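Local coordinates for NEQ263 (Nanoarchaeum equitans Kin4-M, PDB 5BN3), which forms, together with its partner NeqA, the core complex of an unusual archaeal ATP synthase and probably binds ATP, at residues B[156-161]-B[184-189]; B[213-218]-B[272-277]. All blocks are in the same frame, centred on the assembly; numbering follows the deposited sequence.

Interaction 1: B[156-161]-B[184-189]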
loop_
_atom_site.group_PDB
_atom_site.type_symbol
_atom_site.label_atom_id
_atom_site.label_comp_id
_atom_site.label_asym_id
_atom_site.label_seq_id
_atom_site.Cartn_x
_atom_site.Cartn_y
_atom_site.Cartn_z
ATOM N N THR B 156 -20.409 -38.816 15.208
ATOM C CA THR B 156 -18.959 -38.942 15.154
ATOM C C THR B 156 -18.352 -37.549 15.005
ATOM O O THR B 156 -18.790 -36.760 14.164
ATOM C CB THR B 156 -18.517 -39.809 13.959
ATOM O OG1 THR B 156 -19.096 -41.116 14.070
ATOM C CG2 THR B 156 -17.005 -39.935 13.922
ATOM N N ILE B 157 -17.356 -37.237 15.829
ATOM C CA ILE B 157 -16.638 -35.974 15.702
ATOM C C ILE B 157 -15.303 -36.210 15.008
ATOM O O ILE B 157 -14.532 -37.076 15.414
ATOM C CB ILE B 157 -16.378 -35.331 17.077
ATOM C CG1 ILE B 157 -17.704 -34.991 17.761
ATOM C CG2 ILE B 157 -15.539 -34.071 16.934
ATOM C CD1 ILE B 157 -17.543 -34.430 19.157
ATOM N N ILE B 158 -15.033 -35.448 13.955
ATOM C CA ILE B 158 -13.720 -35.491 13.321
ATOM C C ILE B 158 -13.012 -34.157 13.529
ATOM O O ILE B 158 -13.531 -33.100 13.163
ATOM C CB ILE B 158 -13.815 -35.835 11.823
ATOM C CG1 ILE B 158 -14.466 -37.211 11.651
ATOM C CG2 ILE B 158 -12.437 -35.820 11.180
ATOM C CD1 ILE B 158 -14.612 -37.649 10.212
ATOM N N PHE B 159 -11.831 -34.216 14.134
ATOM C CA PHE B 159 -11.059 -33.023 14.454
ATOM C C PHE B 159 -9.793 -32.967 13.611
ATOM O O PHE B 159 -8.948 -33.861 13.687
ATOM C CB PHE B 159 -10.710 -33.016 15.945
ATOM C CG PHE B 159 -9.806 -31.890 16.358
ATOM C CD1 PHE B 159 -10.083 -30.582 15.990
ATOM C CD2 PHE B 159 -8.690 -32.137 17.143
ATOM C CE1 PHE B 159 -9.253 -29.546 16.383
ATOM C CE2 PHE B 159 -7.858 -31.108 17.540
ATOM C CZ PHE B 159 -8.141 -29.808 17.158
ATOM N N ALA B 160 -9.673 -31.923 12.798
ATOM C CA ALA B 160 -8.467 -31.707 12.009
ATOM C C ALA B 160 -7.648 -30.570 12.602
ATOM O O ALA B 160 -8.059 -29.408 12.553
ATOM C CB ALA B 160 -8.818 -31.405 10.570
ATOM N N ALA B 161 -6.490 -30.909 13.161
ATOM C CA ALA B 161 -5.585 -29.910 13.718
ATOM C C ALA B 161 -4.494 -29.574 12.708
ATOM O O ALA B 161 -3.620 -30.396 12.431
ATOM C CB ALA B 161 -4.977 -30.412 15.009
ATOM N N ASN B 184 -15.745 -41.919 20.211
ATOM C CA ASN B 184 -16.474 -41.672 18.973
ATOM C C ASN B 184 -15.911 -40.456 18.244
ATOM O O ASN B 184 -16.654 -39.610 17.740
ATOM C CB ASN B 184 -17.972 -41.505 19.240
ATOM C CG ASN B 184 -18.815 -41.724 17.996
ATOM O OD1 ASN B 184 -18.321 -42.197 16.970
ATOM N ND2 ASN B 184 -20.097 -41.387 18.084
ATOM N N SER B 185 -14.585 -40.384 18.191
ATOM C CA SER B 185 -13.901 -39.301 17.500
ATOM C C SER B 185 -12.707 -39.818 16.710
ATOM O O SER B 185 -12.082 -40.811 17.088
ATOM C CB SER B 185 -13.440 -38.237 18.497
ATOM O OG SER B 185 -14.544 -37.689 19.193
ATOM N N ALA B 186 -12.407 -39.148 15.603
ATOM C CA ALA B 186 -11.190 -39.407 14.846
ATOM C C ALA B 186 -10.410 -38.105 14.779
ATOM O O ALA B 186 -10.950 -37.077 14.367
ATOM C CB ALA B 186 -11.515 -39.910 13.454
ATOM N N ILE B 187 -9.147 -38.142 15.191
ATOM C CA ILE B 187 -8.345 -36.927 15.285
ATOM C C ILE B 187 -7.142 -36.959 14.343
ATOM O O ILE B 187 -6.361 -37.914 14.344
ATOM C CB ILE B 187 -7.889 -36.683 16.739
ATOM C CG1 ILE B 187 -9.114 -36.516 17.646
ATOM C CG2 ILE B 187 -7.001 -35.457 16.832
ATOM C CD1 ILE B 187 -8.787 -36.402 19.120
ATOM N N PHE B 188 -7.005 -35.912 13.534
ATOM C CA PHE B 188 -5.904 -35.814 12.581
ATOM C C PHE B 188 -5.060 -34.583 12.888
ATOM O O PHE B 188 -5.571 -33.462 12.928
ATOM C CB PHE B 188 -6.442 -35.770 11.148
ATOM C CG PHE B 188 -7.215 -36.999 10.758
ATOM C CD1 PHE B 188 -8.578 -37.088 10.996
ATOM C CD2 PHE B 188 -6.572 -38.074 10.161
ATOM C CE1 PHE B 188 -9.289 -38.225 10.643
ATOM C CE2 PHE B 188 -7.275 -39.213 9.803
ATOM C CZ PHE B 188 -8.636 -39.289 10.044
ATOM N N ILE B 189 -3.769 -34.801 13.114
ATOM C CA ILE B 189 -2.884 -33.743 13.590
ATOM C C ILE B 189 -1.643 -33.577 12.720
ATOM O O ILE B 189 -0.885 -34.526 12.524
ATOM C CB ILE B 189 -2.426 -34.026 15.039
ATOM C CG1 ILE B 189 -3.634 -34.104 15.977
ATOM C CG2 ILE B 189 -1.450 -32.959 15.516
ATOM C CD1 ILE B 189 -3.311 -34.652 17.352
#

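Interaction 2: B[213-218]-B[272-277]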
loop_
_atom_site.group_PDB
_atom_site.type_symbol
_atom_site.label_atom_id
_atom_site.label_comp_id
_atom_site.label_asym_id
_atom_site.label_seq_id
_atom_site.Cartn_x
_atom_site.Cartn_y
_atom_site.Cartn_z
ATOM N N LEU B 213 -18.096 -41.761 6.103
ATOM C CA LEU B 213 -18.974 -42.007 7.242
ATOM C C LEU B 213 -20.390 -41.470 7.020
ATOM O O LEU B 213 -21.374 -42.139 7.340
ATOM C CB LEU B 213 -18.373 -41.404 8.516
ATOM C CG LEU B 213 -17.086 -42.043 9.047
ATOM C CD1 LEU B 213 -16.601 -41.346 10.310
ATOM C CD2 LEU B 213 -17.313 -43.515 9.315
ATOM N N ALA B 214 -20.489 -40.269 6.460
ATOM C CA ALA B 214 -21.782 -39.607 6.305
ATOM C C ALA B 214 -22.596 -40.130 5.126
ATOM O O ALA B 214 -23.809 -40.320 5.235
ATOM C CB ALA B 214 -21.592 -38.104 6.179
ATOM N N PHE B 215 -21.931 -40.354 3.997
ATOM C CA PHE B 215 -22.638 -40.633 2.750
ATOM C C PHE B 215 -22.567 -42.092 2.298
ATOM O O PHE B 215 -23.267 -42.484 1.365
ATOM C CB PHE B 215 -22.149 -39.686 1.648
ATOM C CG PHE B 215 -22.279 -38.232 2.010
ATOM C CD1 PHE B 215 -23.393 -37.778 2.701
ATOM C CD2 PHE B 215 -21.280 -37.327 1.687
ATOM C CE1 PHE B 215 -23.518 -36.443 3.050
ATOM C CE2 PHE B 215 -21.398 -35.989 2.034
ATOM C CZ PHE B 215 -22.518 -35.548 2.715
ATOM N N GLU B 216 -21.729 -42.890 2.952
ATOM C CA GLU B 216 -21.692 -44.327 2.688
ATOM C C GLU B 216 -22.230 -45.126 3.871
ATOM O O GLU B 216 -22.900 -46.140 3.690
ATOM C CB GLU B 216 -20.275 -44.795 2.331
ATOM C CG GLU B 216 -19.836 -44.463 0.911
ATOM C CD GLU B 216 -18.969 -45.554 0.307
ATOM O OE1 GLU B 216 -18.813 -46.613 0.953
ATOM O OE2 GLU B 216 -18.451 -45.358 -0.814
ATOM N N LYS B 217 -21.940 -44.663 5.082
ATOM C CA LYS B 217 -22.424 -45.334 6.283
ATOM C C LYS B 217 -23.637 -44.613 6.870
ATOM O O LYS B 217 -24.100 -44.952 7.962
ATOM C CB LYS B 217 -21.304 -45.457 7.322
ATOM C CG LYS B 217 -20.053 -46.148 6.797
ATOM C CD LYS B 217 -20.359 -47.519 6.203
ATOM C CE LYS B 217 -20.821 -48.508 7.263
ATOM N NZ LYS B 217 -21.202 -49.829 6.673
ATOM N N ASN B 218 -24.140 -43.623 6.136
ATOM C CA ASN B 218 -25.374 -42.915 6.490
ATOM C C ASN B 218 -25.404 -42.317 7.898
ATOM O O ASN B 218 -26.388 -42.474 8.618
ATOM C CB ASN B 218 -26.595 -43.824 6.291
ATOM C CG ASN B 218 -26.704 -44.360 4.874
ATOM O OD1 ASN B 218 -26.016 -43.899 3.962
ATOM N ND2 ASN B 218 -27.586 -45.334 4.684
ATOM N N GLY B 272 -27.285 -38.832 4.939
ATOM C CA GLY B 272 -26.513 -38.362 6.078
ATOM C C GLY B 272 -26.087 -36.912 5.950
ATOM O O GLY B 272 -26.546 -36.203 5.055
ATOM N N SER B 273 -25.203 -36.467 6.840
ATOM C CA SER B 273 -24.809 -35.063 6.861
ATOM C C SER B 273 -23.390 -34.837 7.371
ATOM O O SER B 273 -22.899 -35.572 8.232
ATOM C CB SER B 273 -25.791 -34.249 7.708
ATOM O OG SER B 273 -25.689 -34.593 9.078
ATOM N N ILE B 274 -22.737 -33.818 6.823
ATOM C CA ILE B 274 -21.484 -33.317 7.374
ATOM C C ILE B 274 -21.677 -31.874 7.816
ATOM O O ILE B 274 -21.868 -30.981 6.985
ATOM C CB ILE B 274 -20.336 -33.368 6.345
ATOM C CG1 ILE B 274 -20.028 -34.815 5.950
ATOM C CG2 ILE B 274 -19.086 -32.708 6.909
ATOM C CD1 ILE B 274 -18.943 -34.940 4.894
ATOM N N THR B 275 -21.647 -31.648 9.125
ATOM C CA THR B 275 -21.665 -30.291 9.661
ATOM C C THR B 275 -20.219 -29.850 9.874
ATOM O O THR B 275 -19.449 -30.518 10.569
ATOM C CB THR B 275 -22.461 -30.203 10.978
ATOM O OG1 THR B 275 -23.802 -30.655 10.754
ATOM C CG2 THR B 275 -22.499 -28.770 11.484
ATOM N N LEU B 276 -19.849 -28.728 9.266
ATOM C CA LEU B 276 -18.451 -28.316 9.220
ATOM C C LEU B 276 -18.228 -26.973 9.901
ATOM O O LEU B 276 -18.890 -25.987 9.581
ATOM C CB LEU B 276 -17.977 -28.261 7.763
ATOM C CG LEU B 276 -16.550 -27.793 7.487
ATOM C CD1 LEU B 276 -15.565 -28.676 8.216
ATOM C CD2 LEU B 276 -16.266 -27.811 5.995
ATOM N N ILE B 277 -17.293 -26.942 10.844
ATOM C CA ILE B 277 -16.943 -25.703 11.531
ATOM C C ILE B 277 -15.446 -25.414 11.403
ATOM O O ILE B 277 -14.640 -25.903 12.196
ATOM C CB ILE B 277 -17.353 -25.745 13.019
ATOM C CG1 ILE B 277 -18.853 -26.032 13.150
ATOM C CG2 ILE B 277 -17.011 -24.434 13.708
ATOM C CD1 ILE B 277 -19.346 -26.124 14.583
#

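Interaction 1: B[156-161]-B[184-189]
Ile157 to Ala161 pair in parallel with Ser185 to Ile189, one strand running within 8° of the other, and five backbone hydrogen bonds link them in an unbroken ladder from Ile157 N to Asn184 O through Ala161 N to Phe188 O (2.7 Å). The side chains sort onto the two faces of the sheet. On the face carrying Phe159 and Ile187, the Phe159 ring carbon CD2 lies 3.7 Å from Ile187 CG2. Farther along this face, Ala161 CB meets Ile189 CG1 at 4.0 Å. Helix 166-178, the crossover helix of this beta-alpha-beta unit, packs on Ile157, Ile187 and Ile189, and its Phe172 stacks on Phe159. On the other face, the methyl CG2 of Ile158, anti to the backbone N, approaches the edge of the Phe188 ring, close to its plane, 4.0 Å from CE1; helix 196-215 packs here on Ile158, Ala186 and Phe188. The one side-chain hydrogen bond between the two segments lies at the start of the pairing, where Thr156 OG1 donates to Asn184 OD1 over 3.2 Å, tilted 33° from the carbonyl plane, the two side chains crossing nearly at a right angle. An alanine in place of Asn184 would probably leave the Thr156 hydroxyl without this acceptor and open a gap beside Thr156. The chemistry thus divides: backbone amides and carbonyls hold the strands in register, whereas the faces between the helices are mainly apolar, the Ser185 hydroxyl on the Phe159 face being satisfied by Ala181 O.

Interaction 2: B[213-218]-B[272-277]
Ala214 and Phe215, in the last turn of helix 196-215, pack on Gly272 to Ile274 at the beginning of strand 273-281, a helix-on-strand contact within the P-loop NTPase-type nucleotide-binding domain of the ATPase alpha/beta family. The apolar part centres on Ile274. Its CG1 stands beside the backbone N, anti to the carbonyl carbon (chi1 -64°), which brings it 3.6 Å from Ala214 CB. Beyond it, the methyl CD1 comes within 3.9 Å of Phe215 CE2, the isoleucine crossing the phenylalanine at about a right angle. Ala214 CB also sits over one face of the Phe215 ring, offset toward the rim, so this one methyl touches both larger side chains. The Phe215 ring is shared with a second subunit, since Tyr98 of the neighbouring V-type ATP synthase alpha chain packs on it. Polar atoms take part through the backbone, by C-H contacts and not by conventional hydrogen bonds. Gly272 CA directs a hydrogen at Ala214 O, 3.4 Å away, with an angle of 150° at the hydrogen. A beta carbon on Gly272 would fall only 2.1 Å from Ala214 O, a clash, so the close approach depends on the missing side chain. The CB of Ser273 points away from the helix, and its OG is hydrogen-bonded to Asp220 OD1 at the start of the neighbouring strand 220-226. The chain leaves the helix through Asn218, whose CA is 4.7 Å from Gly272 CA, and then enters that strand beside Ser273. The carbonyl of Gly272 ends the contact at the aromatic edge: its O lies in the plane of the Phe215 ring, 3.6 Å from CE1.

In the fold
Both interactions reach the same sheet of the nucleotide-binding domain, with their centres about 13 Å apart. Strand 220-226 bridges them, pairing with 156-162 on one side and with 273-281 on the other. Helix 196-215 follows strand 185-190 of interaction 1 in the chain and delivers its last turn to interaction 2. The two touch through Leu213 of segment 213-218, whose CD1 lies 3.9 Å from Thr156 CG2 and 4.2 Å from Ile158 CD1. Both contacts lie away from the ADP-binding residue Arg326, and the side chain of Phe215 is about 14 Å from a bound magnesium ion. Interaction 1 joins two neighbouring strands, whereas interaction 2 seats the end of helix 196-215 on strand 273-281.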